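Long-range contact in CG14216 (Drosophila melanogaster, PDB 3P9Y), which dephosphorylates phosphoserine in the C-terminal domain of RNA polymerase II and probably acts in RNA processing and termination: residues A[137-141]-A[172-176]. The protein carries 2 engineered substitutions. Residues are numbered along the deposited sequence.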
ATOM      1  N   PRO A 137      17.052   4.386 -10.272  1.00 29.81           N
ATOM      2  CA  PRO A 137      15.746   4.012 -10.820  1.00 28.48           C
ATOM      3  C   PRO A 137      14.815   3.441  -9.752  1.00 25.72           C
ATOM      4  O   PRO A 137      15.261   2.730  -8.848  1.00 25.31           O
ATOM      5  CB  PRO A 137      16.084   2.925 -11.852  1.00 28.11           C
ATOM      6  CG  PRO A 137      17.573   2.937 -12.000  1.00 30.39           C
ATOM      7  CD  PRO A 137      18.119   3.479 -10.722  1.00 29.92           C
ATOM      8  N   VAL A 138      13.535   3.774  -9.859  1.00 24.21           N
ATOM      9  CA  VAL A 138      12.495   3.184  -9.029  1.00 21.63           C
ATOM     10  C   VAL A 138      11.337   2.783  -9.933  1.00 20.67           C
ATOM     11  O   VAL A 138      10.940   3.545 -10.816  1.00 19.48           O
ATOM     12  CB  VAL A 138      11.995   4.163  -7.953  1.00 22.69           C
ATOM     13  CG1 VAL A 138      11.509   5.458  -8.585  1.00 23.95           C
ATOM     14  CG2 VAL A 138      10.895   3.517  -7.121  1.00 20.01           C
ATOM     15  N   HIS A 139      10.806   1.583  -9.727  1.00 17.05           N
ATOM     16  CA  HIS A 139       9.715   1.090 -10.556  1.00 17.47           C
ATOM     17  C   HIS A 139       8.376   1.247  -9.851  1.00 16.44           C
ATOM     18  O   HIS A 139       8.159   0.664  -8.799  1.00 15.55           O
ATOM     19  CB  HIS A 139       9.939  -0.378 -10.900  1.00 16.49           C
ATOM     20  CG  HIS A 139      11.202  -0.632 -11.658  1.00 18.72           C
ATOM     21  ND1 HIS A 139      11.346  -0.321 -12.993  1.00 18.43           N
ATOM     22  CD2 HIS A 139      12.381  -1.167 -11.267  1.00 17.91           C
ATOM     23  CE1 HIS A 139      12.561  -0.650 -13.391  1.00 19.68           C
ATOM     24  NE2 HIS A 139      13.208  -1.168 -12.364  1.00 18.98           N
ATOM     25  N   VAL A 140       7.483   2.038 -10.430  1.00 15.36           N
ATOM     26  CA  VAL A 140       6.135   2.171  -9.898  1.00 15.07           C
ATOM     27  C   VAL A 140       5.219   1.203 -10.645  1.00 16.01           C
ATOM     28  O   VAL A 140       5.171   1.198 -11.878  1.00 15.60           O
ATOM     29  CB  VAL A 140       5.627   3.627 -10.009  1.00 15.84           C
ATOM     30  CG1 VAL A 140       4.300   3.789  -9.298  1.00 14.42           C
ATOM     31  CG2 VAL A 140       6.657   4.582  -9.419  1.00 15.63           C
ATOM     32  N   LEU A 141       4.513   0.365  -9.890  1.00 15.04           N
ATOM     33  CA  LEU A 141       3.657  -0.665 -10.460  1.00 14.05           C
ATOM     34  C   LEU A 141       2.263  -0.559  -9.867  1.00 15.19           C
ATOM     35  O   LEU A 141       2.111  -0.511  -8.647  1.00 14.38           O
ATOM     36  CB  LEU A 141       4.227  -2.047 -10.139  1.00 14.78           C
ATOM     37  CG  LEU A 141       5.668  -2.300 -10.579  1.00 15.53           C
ATOM     38  CD1 LEU A 141       6.214  -3.563  -9.924  1.00 16.97           C
ATOM     39  CD2 LEU A 141       5.748  -2.395 -12.100  1.00 14.88           C
ATOM     40  N   LEU A 172      16.928  -6.617 -12.098  1.00 22.22           N
ATOM     41  CA  LEU A 172      15.530  -6.247 -12.242  1.00 20.29           C
ATOM     42  C   LEU A 172      15.292  -5.272 -13.396  1.00 21.09           C
ATOM     43  O   LEU A 172      14.330  -5.425 -14.143  1.00 19.47           O
ATOM     44  CB  LEU A 172      15.019  -5.647 -10.935  1.00 21.20           C
ATOM     45  CG  LEU A 172      13.520  -5.362 -10.877  1.00 19.45           C
ATOM     46  CD1 LEU A 172      12.718  -6.634 -11.139  1.00 19.45           C
ATOM     47  CD2 LEU A 172      13.151  -4.759  -9.534  1.00 20.21           C
ATOM     48  N   ASP A 173      16.169  -4.282 -13.544  1.00 20.43           N
ATOM     49  CA  ASP A 173      15.983  -3.237 -14.548  1.00 21.66           C
ATOM     50  C   ASP A 173      15.845  -3.791 -15.964  1.00 21.70           C
ATOM     51  O   ASP A 173      15.083  -3.259 -16.763  1.00 20.97           O
ATOM     52  CB  ASP A 173      17.143  -2.238 -14.506  1.00 23.82           C
ATOM     53  CG  ASP A 173      17.088  -1.328 -13.293  1.00 25.61           C
ATOM     54  OD1 ASP A 173      16.050  -1.308 -12.604  1.00 25.18           O
ATOM     55  OD2 ASP A 173      18.085  -0.630 -13.026  1.00 28.74           O
ATOM     56  N   ASN A 174      16.594  -4.844 -16.272  1.00 21.85           N
ATOM     57  CA  ASN A 174      16.572  -5.435 -17.608  1.00 22.64           C
ATOM     58  C   ASN A 174      15.602  -6.608 -17.736  1.00 21.48           C
ATOM     59  O   ASN A 174      15.332  -7.069 -18.844  1.00 22.22           O
ATOM     60  CB  ASN A 174      17.980  -5.891 -18.014  1.00 24.26           C
ATOM     61  CG  ASN A 174      18.947  -4.727 -18.186  1.00 28.05           C
ATOM     62  OD1 ASN A 174      18.546  -3.615 -18.535  1.00 28.63           O
ATOM     63  ND2 ASN A 174      20.226  -4.981 -17.943  1.00 26.30           N
ATOM     64  N   ASP A 175      15.093  -7.094 -16.605  1.00 20.21           N
ATOM     65  CA  ASP A 175      14.167  -8.230 -16.590  1.00 19.83           C
ATOM     66  C   ASP A 175      12.716  -7.796 -16.415  1.00 17.80           C
ATOM     67  O   ASP A 175      11.800  -8.517 -16.793  1.00 16.79           O
ATOM     68  CB  ASP A 175      14.493  -9.173 -15.423  1.00 20.63           C
ATOM     69  CG  ASP A 175      15.677 -10.077 -15.699  1.00 22.37           C
ATOM     70  OD1 ASP A 175      16.207 -10.051 -16.825  1.00 22.44           O
ATOM     71  OD2 ASP A 175      16.072 -10.822 -14.780  1.00 23.30           O
ATOM     72  N   ILE A 176      12.507  -6.631 -15.821  1.00 16.63           N
ATOM     73  CA  ILE A 176      11.204  -6.318 -15.258  1.00 16.21           C
ATOM     74  C   ILE A 176      10.118  -6.198 -16.326  1.00 16.37           C
ATOM     75  O   ILE A 176       9.004  -6.647 -16.109  1.00 14.63           O
ATOM     76  CB  ILE A 176      11.241  -5.060 -14.385  1.00 17.01           C
ATOM     77  CG1 ILE A 176       9.945  -4.957 -13.571  1.00 17.19           C
ATOM     78  CG2 ILE A 176      11.465  -3.826 -15.242  1.00 17.86           C
ATOM     79  CD1 ILE A 176       9.955  -3.844 -12.535  1.00 17.09           C
TER
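This contact is strand-to-helix packing in the low-molecular-weight PTP-like α/β fold: the first turn of helix 172-187 lies over one face of the mixed sheet, on strand 137-142. The two segments run roughly parallel, their axes 33° apart and 10.5 Å at closest approach, a gap wide enough for one layer of side chains. Strand alternation selects that layer: P137, H139 and L141 direct CA-to-CB toward the helix, whereas V138 and V140 take no part and instead touch helix 117-128. H139 is the most covered residue, contributing 79 of the 236 Å² buried over both sides. H139 NE2 donates a hydrogen bond to D173 OD1 (2.9 Å, N-H...O angle 154°); OD1 lies near the ring plane, in which the N-H bond also lies. ND1 is paired with H193 on the neighbouring antiparallel strand 192-197, so both ring nitrogens are engaged. M166 of helix 149-167 touches L141, L172 and I176, adding to the apolar pair in which I176 CD1 lies 4.5 Å from L141 CD2. Separately, L172 CD2 makes a van der Waals contact with H139 CD2 at 4.1 Å. The I176 methyl also makes a CH-pi contact: I176 CD1 sits 3.8 Å from the H139 ring centroid, 19° off the ring normal.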